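Local structure of malate synthase (Haloferax volcanii, 3OYZ) at residues Val67-Ile70 with Ser71-Ala75; Asp192-Asp196 with Met197-Thr201; Asp237-Gly240 with Tyr241-Met245; Glu352-Ala355 with Ala356-Gly360; Glu414-Glu417 with Glu418-Ala422. The protein catalyses the magnesium-dependent Claisen condensation of acetyl-CoA with glyoxylate and the hydrolysis of the malyl-CoA intermediate to malate and CoA in the glyoxylate cycle. All coordinates share one frame; numbering follows the deposited sequence. Where two conformers were deposited one is given.

Contact 1: Val67-Ile70 with Ser71-Ala75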
loop_
_atom_site.group_PDB
_atom_site.type_symbol
_atom_site.label_atom_id
_atom_site.label_comp_id
_atom_site.label_asym_id
_atom_site.label_seq_id
_atom_site.Cartn_x
_atom_site.Cartn_y
_atom_site.Cartn_z
ATOM N N VAL A 67 31.363 -16.185 -19.075
ATOM C CA VAL A 67 31.924 -17.542 -18.983
ATOM C C VAL A 67 33.428 -17.534 -18.605
ATOM O O VAL A 67 33.883 -18.264 -17.717
ATOM C CB VAL A 67 31.782 -18.362 -20.280
ATOM C CG1 VAL A 67 32.576 -19.700 -20.171
ATOM C CG2 VAL A 67 30.350 -18.672 -20.594
ATOM N N GLU A 68 34.172 -16.658 -19.261
ATOM C CA GLU A 68 35.643 -16.554 -19.048
ATOM C C GLU A 68 36.030 -16.150 -17.625
ATOM O O GLU A 68 36.801 -16.880 -16.971
ATOM C CB GLU A 68 36.168 -15.542 -20.068
ATOM C CG GLU A 68 37.676 -15.559 -20.369
ATOM C CD GLU A 68 38.154 -14.240 -20.963
ATOM O OE1 GLU A 68 37.540 -13.635 -21.870
ATOM O OE2 GLU A 68 39.206 -13.767 -20.497
ATOM N N VAL A 69 35.477 -15.037 -17.121
ATOM C CA VAL A 69 35.774 -14.634 -15.749
ATOM C C VAL A 69 35.343 -15.602 -14.670
ATOM O O VAL A 69 36.107 -15.890 -13.726
ATOM C CB VAL A 69 35.250 -13.247 -15.402
ATOM C CG1 VAL A 69 35.499 -12.971 -13.918
ATOM C CG2 VAL A 69 35.823 -12.201 -16.382
ATOM N N ILE A 70 34.123 -16.145 -14.767
ATOM C CA ILE A 70 33.678 -17.015 -13.683
ATOM C C ILE A 70 34.437 -18.349 -13.728
ATOM O O ILE A 70 34.661 -19.022 -12.703
ATOM C CB ILE A 70 32.098 -17.309 -13.803
ATOM C CG1 ILE A 70 31.337 -16.003 -13.590
ATOM C CG2 ILE A 70 31.700 -18.339 -12.781
ATOM C CD1 ILE A 70 29.802 -16.159 -13.496
ATOM N N SER A 71 34.703 -18.773 -14.948
ATOM C CA SER A 71 35.635 -19.895 -15.183
ATOM C C SER A 71 36.938 -19.786 -14.335
ATOM O O SER A 71 37.255 -20.618 -13.463
ATOM C CB SER A 71 36.017 -19.848 -16.675
ATOM O OG SER A 71 36.250 -21.180 -17.079
ATOM N N GLU A 72 37.607 -18.667 -14.528
ATOM C CA GLU A 72 38.951 -18.404 -13.944
ATOM C C GLU A 72 38.943 -18.000 -12.476
ATOM O O GLU A 72 39.831 -18.420 -11.707
ATOM C CB GLU A 72 39.673 -17.372 -14.802
ATOM C CG GLU A 72 39.881 -17.880 -16.227
ATOM C CD GLU A 72 40.274 -16.814 -17.244
ATOM O OE1 GLU A 72 40.198 -15.609 -16.953
ATOM O OE2 GLU A 72 40.652 -17.145 -18.396
ATOM N N GLN A 73 37.899 -17.274 -12.057
ATOM C CA GLN A 73 37.838 -16.700 -10.704
ATOM C C GLN A 73 36.696 -17.068 -9.785
ATOM O O GLN A 73 36.706 -16.713 -8.599
ATOM C CB GLN A 73 37.805 -15.179 -10.793
ATOM C CG GLN A 73 39.009 -14.684 -11.530
ATOM C CD GLN A 73 39.209 -13.202 -11.452
ATOM O OE1 GLN A 73 39.169 -12.585 -12.481
ATOM N NE2 GLN A 73 39.414 -12.626 -10.265
ATOM N N GLY A 74 35.681 -17.739 -10.324
ATOM C CA GLY A 74 34.476 -17.901 -9.541
ATOM C C GLY A 74 34.717 -18.850 -8.405
ATOM O O GLY A 74 34.049 -18.748 -7.384
ATOM N N ALA A 75 35.694 -19.746 -8.526
ATOM C CA ALA A 75 35.921 -20.706 -7.446
ATOM C C ALA A 75 36.104 -20.125 -6.054
ATOM O O ALA A 75 35.626 -20.728 -5.080
ATOM C CB ALA A 75 37.045 -21.689 -7.769
HETATM O O HOH W 1 41.455 -15.242 -20.757
#

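Contact 2: Asp192-Asp196 with Met197-Thr201. With MG (magnesium ion), chain D; K (potassium ion), chain F; PYR (pyruvic acid), chain C.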
loop_
_atom_site.group_PDB
_atom_site.type_symbol
_atom_site.label_atom_id
_atom_site.label_comp_id
_atom_site.label_asym_id
_atom_site.label_seq_id
_atom_site.Cartn_x
_atom_site.Cartn_y
_atom_site.Cartn_z
ATOM N N ASP A 192 12.903 1.015 -14.143
ATOM C CA ASP A 192 11.935 0.559 -15.133
ATOM C C ASP A 192 10.498 0.536 -14.569
ATOM O O ASP A 192 9.533 0.754 -15.316
ATOM C CB ASP A 192 12.321 -0.838 -15.577
ATOM C CG ASP A 192 13.400 -0.822 -16.684
ATOM O OD1 ASP A 192 13.181 -0.005 -17.595
ATOM O OD2 ASP A 192 14.424 -1.545 -16.556
ATOM N N TYR A 193 10.357 0.409 -13.252
ATOM C CA TYR A 193 9.012 0.433 -12.688
ATOM C C TYR A 193 8.420 1.817 -12.805
ATOM O O TYR A 193 7.264 1.982 -13.187
ATOM C CB TYR A 193 9.121 0.031 -11.217
ATOM C CG TYR A 193 7.784 -0.032 -10.486
ATOM C CD1 TYR A 193 6.972 -1.157 -10.614
ATOM C CD2 TYR A 193 7.380 1.006 -9.641
ATOM C CE1 TYR A 193 5.723 -1.229 -9.895
ATOM C CE2 TYR A 193 6.187 0.934 -8.938
ATOM C CZ TYR A 193 5.394 -0.199 -9.024
ATOM O OH TYR A 193 4.209 -0.141 -8.298
ATOM N N THR A 194 9.214 2.850 -12.525
ATOM C CA THR A 194 8.798 4.252 -12.730
ATOM C C THR A 194 8.288 4.508 -14.110
ATOM O O THR A 194 7.246 5.173 -14.273
ATOM C CB THR A 194 9.979 5.213 -12.484
ATOM O OG1 THR A 194 10.269 5.093 -11.102
ATOM C CG2 THR A 194 9.626 6.739 -12.760
ATOM N N LYS A 195 9.022 3.959 -15.084
ATOM C CA LYS A 195 8.661 3.962 -16.498
ATOM C C LYS A 195 7.286 3.315 -16.738
ATOM O O LYS A 195 6.360 3.858 -17.332
ATOM C CB LYS A 195 9.767 3.217 -17.271
ATOM C CG LYS A 195 9.435 2.779 -18.716
ATOM C CD LYS A 195 10.552 2.015 -19.440
ATOM C CE LYS A 195 10.802 0.560 -19.057
ATOM N NZ LYS A 195 9.544 -0.144 -18.691
ATOM N N ASP A 196 7.173 2.081 -16.255
ATOM C CA ASP A 196 5.959 1.290 -16.486
ATOM C C ASP A 196 4.762 1.948 -15.833
ATOM O O ASP A 196 3.674 1.917 -16.385
ATOM C CB ASP A 196 6.209 -0.171 -16.010
ATOM C CG ASP A 196 4.977 -1.095 -16.311
ATOM O OD1 ASP A 196 4.801 -1.434 -17.491
ATOM O OD2 ASP A 196 4.153 -1.450 -15.424
ATOM N N MET A 197 4.937 2.553 -14.654
ATOM C CA MET A 197 3.882 3.229 -13.925
ATOM C C MET A 197 3.630 4.638 -14.503
ATOM O O MET A 197 2.583 5.247 -14.142
ATOM C CB MET A 197 4.209 3.290 -12.405
ATOM C CG MET A 197 4.348 1.833 -11.737
ATOM S SD MET A 197 2.591 1.243 -11.525
ATOM C CE MET A 197 2.237 2.088 -9.975
ATOM N N ARG A 198 4.515 5.128 -15.391
ATOM C CA ARG A 198 4.368 6.497 -15.963
ATOM C C ARG A 198 4.509 7.592 -14.897
ATOM O O ARG A 198 3.870 8.629 -14.970
ATOM C CB ARG A 198 3.131 6.738 -16.858
ATOM C CG ARG A 198 3.012 5.638 -17.928
ATOM C CD ARG A 198 2.042 5.844 -19.073
ATOM N NE ARG A 198 0.728 6.242 -18.608
ATOM C CZ ARG A 198 -0.197 6.730 -19.434
ATOM N NH1 ARG A 198 0.081 6.869 -20.736
ATOM N NH2 ARG A 198 -1.373 7.099 -18.954
ATOM N N ALA A 199 5.397 7.400 -13.927
ATOM C CA ALA A 199 5.448 8.358 -12.878
ATOM C C ALA A 199 6.394 9.489 -13.327
ATOM O O ALA A 199 7.268 9.292 -14.161
ATOM C CB ALA A 199 5.938 7.717 -11.593
ATOM N N MET A 200 6.275 10.626 -12.664
ATOM C CA MET A 200 7.236 11.699 -12.897
ATOM C C MET A 200 7.439 12.510 -11.644
ATOM O O MET A 200 6.622 12.535 -10.711
ATOM C CB MET A 200 6.875 12.509 -14.147
ATOM C CG MET A 200 5.603 13.307 -14.099
ATOM S SD MET A 200 5.162 13.780 -15.808
ATOM C CE MET A 200 3.742 14.694 -15.341
ATOM N N THR A 201 8.619 13.109 -11.550
ATOM C CA THR A 201 8.845 14.000 -10.398
ATOM C C THR A 201 9.451 15.328 -10.878
ATOM O O THR A 201 10.131 15.299 -11.901
ATOM C CB THR A 201 9.884 13.354 -9.434
ATOM O OG1 THR A 201 11.098 13.135 -10.165
ATOM C CG2 THR A 201 9.404 11.990 -8.800
HETATM MG MG MG D . 15.180 -2.472 -15.091
HETATM K K K F . 0.013 4.456 -13.911
HETATM C C PYR C . 15.627 -1.046 -12.779
HETATM O O PYR C . 14.895 -1.059 -13.827
HETATM O OXT PYR C . 15.393 -0.285 -11.771
HETATM C CA PYR C . 16.631 -2.012 -12.706
HETATM O O3 PYR C . 16.784 -2.872 -13.674
HETATM C CB PYR C . 17.473 -2.119 -11.490
HETATM O O HOH W 2 17.229 -1.840 -16.097
HETATM O O HOH W 3 15.678 -4.216 -15.923
#

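Contact 3: Asp237-Gly240 with Tyr241-Met245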
loop_
_atom_site.group_PDB
_atom_site.type_symbol
_atom_site.label_atom_id
_atom_site.label_comp_id
_atom_site.label_asym_id
_atom_site.label_seq_id
_atom_site.Cartn_x
_atom_site.Cartn_y
_atom_site.Cartn_z
ATOM N N ASP A 237 25.748 9.837 -2.792
ATOM C CA ASP A 237 24.984 10.267 -1.615
ATOM C C ASP A 237 25.033 9.147 -0.576
ATOM O O ASP A 237 24.142 8.282 -0.482
ATOM C CB ASP A 237 23.562 10.654 -2.070
ATOM C CG ASP A 237 22.695 11.205 -0.958
ATOM O OD1 ASP A 237 23.154 11.404 0.185
ATOM O OD2 ASP A 237 21.509 11.463 -1.252
ATOM N N VAL A 238 26.091 9.163 0.233
ATOM C CA VAL A 238 26.228 8.163 1.284
ATOM C C VAL A 238 25.096 8.227 2.311
ATOM O O VAL A 238 24.586 7.198 2.779
ATOM C CB VAL A 238 27.615 8.286 2.006
ATOM C CG1 VAL A 238 27.670 7.421 3.290
ATOM C CG2 VAL A 238 28.722 7.928 1.027
ATOM N N GLU A 239 24.722 9.438 2.700
ATOM C CA GLU A 239 23.744 9.580 3.760
ATOM C C GLU A 239 22.333 9.142 3.286
ATOM O O GLU A 239 21.632 8.469 4.037
ATOM C CB GLU A 239 23.732 11.025 4.284
ATOM C CG GLU A 239 22.872 11.172 5.517
ATOM C CD GLU A 239 23.296 10.227 6.663
ATOM O OE1 GLU A 239 24.521 9.967 6.828
ATOM O OE2 GLU A 239 22.388 9.740 7.391
ATOM N N GLY A 240 21.947 9.533 2.073
ATOM C CA GLY A 240 20.703 9.094 1.411
ATOM C C GLY A 240 20.591 7.578 1.318
ATOM O O GLY A 240 19.563 7.030 1.632
ATOM N N TYR A 241 21.655 6.888 0.919
ATOM C CA TYR A 241 21.667 5.440 0.802
ATOM C C TYR A 241 21.425 4.861 2.182
ATOM O O TYR A 241 20.587 3.949 2.321
ATOM C CB TYR A 241 22.976 4.963 0.206
ATOM C CG TYR A 241 23.097 3.532 -0.312
ATOM C CD1 TYR A 241 22.149 2.974 -1.185
ATOM C CD2 TYR A 241 24.223 2.774 0.029
ATOM C CE1 TYR A 241 22.339 1.665 -1.706
ATOM C CE2 TYR A 241 24.432 1.498 -0.460
ATOM C CZ TYR A 241 23.493 0.959 -1.337
ATOM O OH TYR A 241 23.783 -0.295 -1.801
ATOM N N ARG A 242 22.049 5.436 3.211
ATOM C CA ARG A 242 21.817 4.902 4.548
ATOM C C ARG A 242 20.384 5.066 5.019
ATOM O O ARG A 242 19.837 4.140 5.615
ATOM C CB ARG A 242 22.695 5.544 5.649
ATOM C CG ARG A 242 24.149 5.148 5.604
ATOM C CD ARG A 242 24.946 6.098 6.507
ATOM N NE ARG A 242 26.330 5.677 6.389
ATOM C CZ ARG A 242 27.366 6.347 6.871
ATOM N NH1 ARG A 242 27.154 7.477 7.533
ATOM N NH2 ARG A 242 28.595 5.863 6.702
ATOM N N GLU A 243 19.811 6.244 4.824
ATOM C CA GLU A 243 18.419 6.505 5.227
ATOM C C GLU A 243 17.420 5.584 4.455
ATOM O O GLU A 243 16.415 5.141 5.032
ATOM C CB GLU A 243 18.076 7.956 4.851
ATOM C CG GLU A 243 18.764 8.951 5.818
ATOM C CD GLU A 243 18.535 10.412 5.425
ATOM O OE1 GLU A 243 18.003 10.694 4.317
ATOM O OE2 GLU A 243 18.926 11.294 6.226
ATOM N N ARG A 244 17.683 5.344 3.166
ATOM C CA ARG A 244 16.834 4.437 2.363
ATOM C C ARG A 244 16.930 3.018 2.934
ATOM O O ARG A 244 15.919 2.321 3.112
ATOM C CB ARG A 244 17.274 4.470 0.898
ATOM C CG ARG A 244 16.537 3.423 0.057
ATOM C CD ARG A 244 14.976 3.696 0.228
ATOM N NE ARG A 244 14.348 3.001 -0.884
ATOM C CZ ARG A 244 13.896 3.571 -1.984
ATOM N NH1 ARG A 244 13.860 4.913 -2.136
ATOM N NH2 ARG A 244 13.510 2.740 -2.926
ATOM N N MET A 245 18.134 2.562 3.261
ATOM C CA MET A 245 18.276 1.201 3.821
ATOM C C MET A 245 17.547 1.044 5.133
ATOM O O MET A 245 16.895 0.027 5.358
ATOM C CB MET A 245 19.746 0.808 3.995
ATOM C CG MET A 245 20.370 0.593 2.608
ATOM S SD MET A 245 22.118 0.030 2.917
ATOM C CE MET A 245 22.951 1.581 3.289
#

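Contact 4: Glu352-Ala355 with Ala356-Gly360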
loop_
_atom_site.group_PDB
_atom_site.type_symbol
_atom_site.label_atom_id
_atom_site.label_comp_id
_atom_site.label_asym_id
_atom_site.label_seq_id
_atom_site.Cartn_x
_atom_site.Cartn_y
_atom_site.Cartn_z
ATOM N N GLU A 352 22.517 13.048 -24.647
ATOM C CA GLU A 352 23.755 12.682 -23.948
ATOM C C GLU A 352 23.831 11.195 -23.572
ATOM O O GLU A 352 24.860 10.548 -23.791
ATOM C CB GLU A 352 24.040 13.564 -22.717
ATOM C CG GLU A 352 25.301 13.084 -21.961
ATOM C CD GLU A 352 25.649 13.775 -20.639
ATOM O OE1 GLU A 352 26.519 13.205 -19.934
ATOM O OE2 GLU A 352 25.100 14.847 -20.283
ATOM N N PHE A 353 22.768 10.631 -22.993
ATOM C CA PHE A 353 22.808 9.204 -22.648
ATOM C C PHE A 353 22.851 8.292 -23.884
ATOM O O PHE A 353 23.615 7.314 -23.903
ATOM C CB PHE A 353 21.673 8.742 -21.706
ATOM C CG PHE A 353 21.588 7.250 -21.623
ATOM C CD1 PHE A 353 22.438 6.549 -20.777
ATOM C CD2 PHE A 353 20.778 6.551 -22.508
ATOM C CE1 PHE A 353 22.428 5.176 -20.735
ATOM C CE2 PHE A 353 20.747 5.182 -22.489
ATOM C CZ PHE A 353 21.586 4.485 -21.611
ATOM N N GLU A 354 21.973 8.591 -24.843
ATOM C CA GLU A 354 21.818 7.971 -26.173
ATOM C C GLU A 354 23.189 7.771 -26.868
ATOM O O GLU A 354 23.533 6.642 -27.262
ATOM C CB GLU A 354 20.872 8.897 -26.959
ATOM C CG GLU A 354 20.143 8.452 -28.233
ATOM C CD GLU A 354 19.123 9.512 -28.719
ATOM O OE1 GLU A 354 19.499 10.637 -29.137
ATOM O OE2 GLU A 354 17.898 9.245 -28.682
ATOM N N ALA A 355 23.952 8.864 -26.991
ATOM C CA ALA A 355 25.337 8.896 -27.479
ATOM C C ALA A 355 26.302 7.982 -26.695
ATOM O O ALA A 355 27.065 7.218 -27.301
ATOM C CB ALA A 355 25.848 10.347 -27.523
ATOM N N ALA A 356 26.281 8.033 -25.361
ATOM C CA ALA A 356 27.106 7.137 -24.539
ATOM C C ALA A 356 26.854 5.646 -24.811
ATOM O O ALA A 356 27.802 4.866 -24.993
ATOM C CB ALA A 356 26.968 7.468 -23.043
ATOM N N LYS A 357 25.575 5.261 -24.856
ATOM C CA LYS A 357 25.155 3.875 -25.134
ATOM C C LYS A 357 25.601 3.436 -26.535
ATOM O O LYS A 357 26.147 2.344 -26.701
ATOM C CB LYS A 357 23.632 3.698 -24.929
ATOM C CG LYS A 357 23.016 2.394 -25.442
ATOM C CD LYS A 357 21.497 2.403 -25.388
ATOM C CE LYS A 357 20.833 2.811 -26.707
ATOM N NZ LYS A 357 19.356 2.553 -26.664
ATOM N N GLU A 358 25.366 4.293 -27.528
ATOM C CA GLU A 358 25.764 4.027 -28.907
ATOM C C GLU A 358 27.278 3.823 -29.051
ATOM O O GLU A 358 27.716 2.952 -29.812
ATOM C CB GLU A 358 25.221 5.102 -29.850
ATOM C CG GLU A 358 23.750 4.864 -30.223
ATOM C CD GLU A 358 23.188 5.892 -31.199
ATOM O OE1 GLU A 358 23.860 6.167 -32.217
ATOM O OE2 GLU A 358 22.076 6.416 -30.944
ATOM N N ALA A 359 28.060 4.560 -28.263
ATOM C CA ALA A 359 29.497 4.311 -28.110
ATOM C C ALA A 359 29.946 3.078 -27.299
ATOM O O ALA A 359 31.134 2.974 -26.997
ATOM C CB ALA A 359 30.173 5.567 -27.562
ATOM N N GLY A 360 29.057 2.153 -26.920
ATOM C CA GLY A 360 29.432 0.944 -26.169
ATOM C C GLY A 360 29.440 1.035 -24.650
ATOM O O GLY A 360 29.974 0.160 -23.965
#

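Contact 5: Glu414-Glu417 with Glu418-Ala422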
loop_
_atom_site.group_PDB
_atom_site.type_symbol
_atom_site.label_atom_id
_atom_site.label_comp_id
_atom_site.label_asym_id
_atom_site.label_seq_id
_atom_site.Cartn_x
_atom_site.Cartn_y
_atom_site.Cartn_z
ATOM N N GLU A 414 -1.394 27.025 -29.404
ATOM C CA GLU A 414 -1.050 28.425 -29.335
ATOM C C GLU A 414 -0.527 28.721 -27.936
ATOM O O GLU A 414 0.566 29.278 -27.814
ATOM C CB GLU A 414 -2.314 29.252 -29.587
ATOM C CG GLU A 414 -2.074 30.630 -30.193
ATOM C CD GLU A 414 -2.940 31.674 -29.507
ATOM O OE1 GLU A 414 -4.020 32.011 -30.044
ATOM O OE2 GLU A 414 -2.552 32.123 -28.400
ATOM N N GLU A 415 -1.285 28.369 -26.894
ATOM C CA GLU A 415 -0.770 28.532 -25.532
ATOM C C GLU A 415 0.494 27.714 -25.272
ATOM O O GLU A 415 1.323 28.126 -24.474
ATOM C CB GLU A 415 -1.829 28.304 -24.464
ATOM C CG GLU A 415 -2.928 29.356 -24.501
ATOM C CD GLU A 415 -4.229 28.890 -23.862
ATOM O OE1 GLU A 415 -4.505 29.320 -22.716
ATOM O OE2 GLU A 415 -4.978 28.108 -24.492
ATOM N N LEU A 416 0.704 26.618 -25.993
ATOM C CA LEU A 416 1.881 25.791 -25.715
ATOM C C LEU A 416 3.115 26.423 -26.367
ATOM O O LEU A 416 4.229 26.397 -25.817
ATOM C CB LEU A 416 1.683 24.338 -26.175
ATOM C CG LEU A 416 0.641 23.502 -25.404
ATOM C CD1 LEU A 416 0.311 22.268 -26.230
ATOM C CD2 LEU A 416 1.154 23.088 -24.032
ATOM N N GLU A 417 2.878 26.966 -27.561
ATOM C CA GLU A 417 3.810 27.908 -28.200
ATOM C C GLU A 417 4.134 29.177 -27.416
ATOM O O GLU A 417 5.310 29.452 -27.229
ATOM C CB GLU A 417 3.485 28.110 -29.672
ATOM C CG GLU A 417 4.344 27.119 -30.430
ATOM C CD GLU A 417 3.736 26.697 -31.750
ATOM O OE1 GLU A 417 3.197 27.604 -32.434
ATOM O OE2 GLU A 417 3.792 25.480 -32.074
ATOM N N GLU A 418 3.152 29.894 -26.880
ATOM C CA GLU A 418 3.478 30.907 -25.875
ATOM C C GLU A 418 4.322 30.381 -24.702
ATOM O O GLU A 418 5.346 30.974 -24.339
ATOM C CB GLU A 418 2.207 31.578 -25.344
ATOM C CG GLU A 418 1.699 32.709 -26.243
ATOM C CD GLU A 418 0.175 32.836 -26.286
ATOM O OE1 GLU A 418 -0.531 32.295 -25.387
ATOM O OE2 GLU A 418 -0.307 33.487 -27.246
ATOM N N ARG A 419 3.908 29.266 -24.095
ATOM C CA ARG A 419 4.577 28.750 -22.897
ATOM C C ARG A 419 6.008 28.261 -23.163
ATOM O O ARG A 419 6.883 28.549 -22.349
ATOM C CB ARG A 419 3.667 27.776 -22.101
ATOM C CG ARG A 419 4.320 26.504 -21.577
ATOM C CD ARG A 419 3.337 25.497 -20.903
ATOM N NE ARG A 419 4.089 24.742 -19.900
ATOM C CZ ARG A 419 4.100 25.038 -18.600
ATOM N NH1 ARG A 419 3.362 26.048 -18.159
ATOM N NH2 ARG A 419 4.843 24.345 -17.742
ATOM N N TYR A 420 6.273 27.590 -24.286
ATOM C CA TYR A 420 7.610 27.079 -24.580
ATOM C C TYR A 420 8.483 27.798 -25.620
ATOM O O TYR A 420 9.714 27.675 -25.575
ATOM C CB TYR A 420 7.584 25.602 -24.997
ATOM C CG TYR A 420 7.065 24.688 -23.908
ATOM C CD1 TYR A 420 7.818 24.426 -22.766
ATOM C CD2 TYR A 420 5.796 24.135 -24.005
ATOM C CE1 TYR A 420 7.318 23.607 -21.742
ATOM C CE2 TYR A 420 5.287 23.327 -22.997
ATOM C CZ TYR A 420 6.056 23.056 -21.886
ATOM O OH TYR A 420 5.522 22.244 -20.927
ATOM N N GLY A 421 7.849 28.446 -26.592
ATOM C CA GLY A 421 8.529 28.891 -27.809
ATOM C C GLY A 421 8.441 27.804 -28.865
ATOM O O GLY A 421 8.619 26.627 -28.551
ATOM N N ALA A 422 8.168 28.196 -30.109
ATOM C CA ALA A 422 7.917 27.280 -31.231
ATOM C C ALA A 422 9.096 26.366 -31.560
ATOM O O ALA A 422 8.979 25.357 -32.273
ATOM C CB ALA A 422 7.516 28.086 -32.471
#

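Contact 1: Val67-Ile70 with Ser71-Ala75
In E68 the CG atom stands opposite the backbone N (chi1 -162°), whereas in E72 it leans beside the backbone N (chi1 -61°), and these two settings bring the carboxylates of an i/i+4 pair to the same flank of the last turns of helix 59-73. The helix is the crossover of a beta-alpha-beta unit between strands 45-49 and 80-81 of the TIM barrel. Both glutamate chains run out extended, side by side, with carboxylate planes 73° apart. E68 OE2 and E72 OE1 come within 4.1 Å, a pairing of like charges that is probably relieved by R32 of helix 29-36, which forms a salt bridge with E68 and a long, weak ion pair with E72. One residue further on, V69 CG1 lies against Q73 OE1, and both side chains pack against helix 29-36. I70 packs on a different flank, against H115 and I116, and S71 OG is hydrogen-bonded to R110 O. Backbone bonds carry the helical pattern on: Q73 N reaches V69 O at 2.8 Å, and G74 N meets I70 O from above the carbonyl plane. A water joins the two acids, donating to E68 OE2 at 2.7 Å and to E72 OE2 at 3.1 Å.

Contact 2: Asp192-Asp196 with Met197-Thr201
One face of the Y193 ring carries the CG methylene of M197, which sits 3.5 Å from the ring centroid, displaced toward the rim, in a CH-pi contact. The sulfur follows obliquely: M197 SD lies 4.6 Å from the same centroid, a Met-aromatic contact, and M197 CE swings on to within 3.4 Å of Y193 OH. Bends at chi2 (-77°) and chi3 (-83°) fold the methionine over the ring in this way. W209 meets Y193 edge-to-face, and the phenol oxygen is hydrogen-bonded to E163. The backbone ties the same two residues together, M197 N donating to Y193 O in the last full turn. The helix then ends in a Schellman motif at R198, whose phi is positive; A199 N returns to T194 O at 2.9 Å in a nearly straight bond, while R198 N approaches K195 O from well above the carbonyl plane. At the other end of the helix D192 serves the active site: its OD2 binds the magnesium ion at 1.9 Å, alongside E158, and its N donates to PYR O at 2.9 Å. M197 O binds a potassium ion at 2.7 Å, which S217, S221 and G252 of the second subunit also hold. Helix 190-197, directly after barrel strand 183-188, thus runs from the catalytic metal to the subunit interface, with T194 and K195 packed on helix 389-395.

Contact 3: Asp237-Gly240 with Tyr241-Met245
D237 and Y241 meet through the backbone, Y241 N donating to D237 O at 3.2 Å, at the N-terminus of helix 238-249. D237 is the N-cap: its OD1 accepts from G240 N at 2.9 Å, met from above the carboxylate plane, and its OD2 is taken by Y232 OH. The next amides find acceptors four residues back, R242 N on V238 O and E243 N on E239 O. R242 runs extended, so that V238 CG1 lies over one face of its guanidinium, 3.8 Å from R242 CZ. The link from E239 OE1 to R242 NH1 is a long salt bridge of 3.7 Å with the planes 83° apart; the stronger partner of R242 is E266, which engages NE. E239 OE2 also has E243 OE2 at 4.0 Å, a like charge. Y241 OH is bonded to S258 and W257 O, while R244 bridges D229 and E190. The helix thus packs against strand 255-258 through Y241, R244 and M245, and against helix 261-269 through V238, Y241 and M245.

Contact 4: Glu352-Ala355 with Ala356-Gly360
F353 and K357 make the closely packed side of this last stretch of helix 343-358. The buried ring meets the lysine's aliphatic part: F353 CZ lies 4.0 Å from K357 CB, and F353 CE2 is 4.1 Å from K357 CD. In both residues CG stands opposite the backbone N (chi1 168°), which directs ring and chain along the same flank. The bend at chi3 of K357 then takes the ammonium group away to a salt bridge with E389, so the hydrocarbon stem lies against the CE2-CZ side of the ring while the charge is met elsewhere. F353 also touches M366 and E389, and A356 packs on I364.

The other side is looser. E354 and E358 run out extended beside one another, with E354 CG 3.9 Å from E358 OE2, but their charged ends stay apart, E354 OE1 being 5.3 Å from E358 OE2. E358 and A355 are exposed, and A359 touches the preceding turn mainly through its backbone, A359 N donating to A355 O. What unites the two sides is the backbone, with K357 N on F353 O and E358 N on E354 O, each at 3.0 Å.

F353 lies about 4 Å, side chain to side chain, from D388, the predicted proton acceptor, so its packing borders the active site. The helix closes in a Schellman motif: G360, with positive phi, is the C-prime residue, and its N bonds K357 O at 2.9 Å.

Contact 5: Glu414-Glu417 with Glu418-Ala422
E414 and E418 stand side by side one turn apart, and their conformations bring like groups unusually close. E414 has CG opposite its backbone N (chi1 -152°) and bends at chi2; E418 leans beside its own N and also bends at chi2. The result is E414 OE2 only 2.9 Å from E418 OE2, with the carboxylate planes 68° apart. The closeness of two like-charged acceptors makes the exact placement of these exposed carboxylates doubtful. E415 CG adds a looser contact, 3.9 Å from E418 OE1.

On another flank, the buried one, L416 and Y420 meet through L416 CD2 and Y420 CE2. R419 has an unusual first torsion, well off the staggered positions (chi1 137°), that goes with its CG lying over one face of the Y420 ring; from CG to NE the chain runs extended. R419 NE can then donate to Y420 OH at 3.1 Å, almost straight and in the guanidinium plane. Both polar ends go on to P273 O of the second subunit.

G421, with positive phi, ends helix 413-420 and is the N-cap of the next; its N bonds E417 O at 2.8 Å. E417 CG then reaches A422 CA at 3.7 Å across the junction. L416 packs on helix 397-408 and Y420 meets F402 there, E417 and Y420 touch helix 422-428, and E415 is bonded to M40 of the second subunit.

All five are local contacts between residues a few positions apart, along a helix or where one ends, and their chemistry follows their place. Contacts 3 and 4 are surface contacts, while contacts 1, 2 and 5 are partly buried. Contacts 1 and 3 belong to beta-alpha-beta units of the barrel: each sets acidic side chains beside an arginine, that of contact 1 from a neighbouring helix and that of contact 3 partly within the segment. Contact 2 is the most involved with ions, holding magnesium and potassium. Contact 4 keeps one buried aromatic near the active site. Contacts 2 and 5 both touch the second subunit, but contact 5 lies away from the annotated sites. Contacts 2 and 4 each close a helix with a Schellman motif.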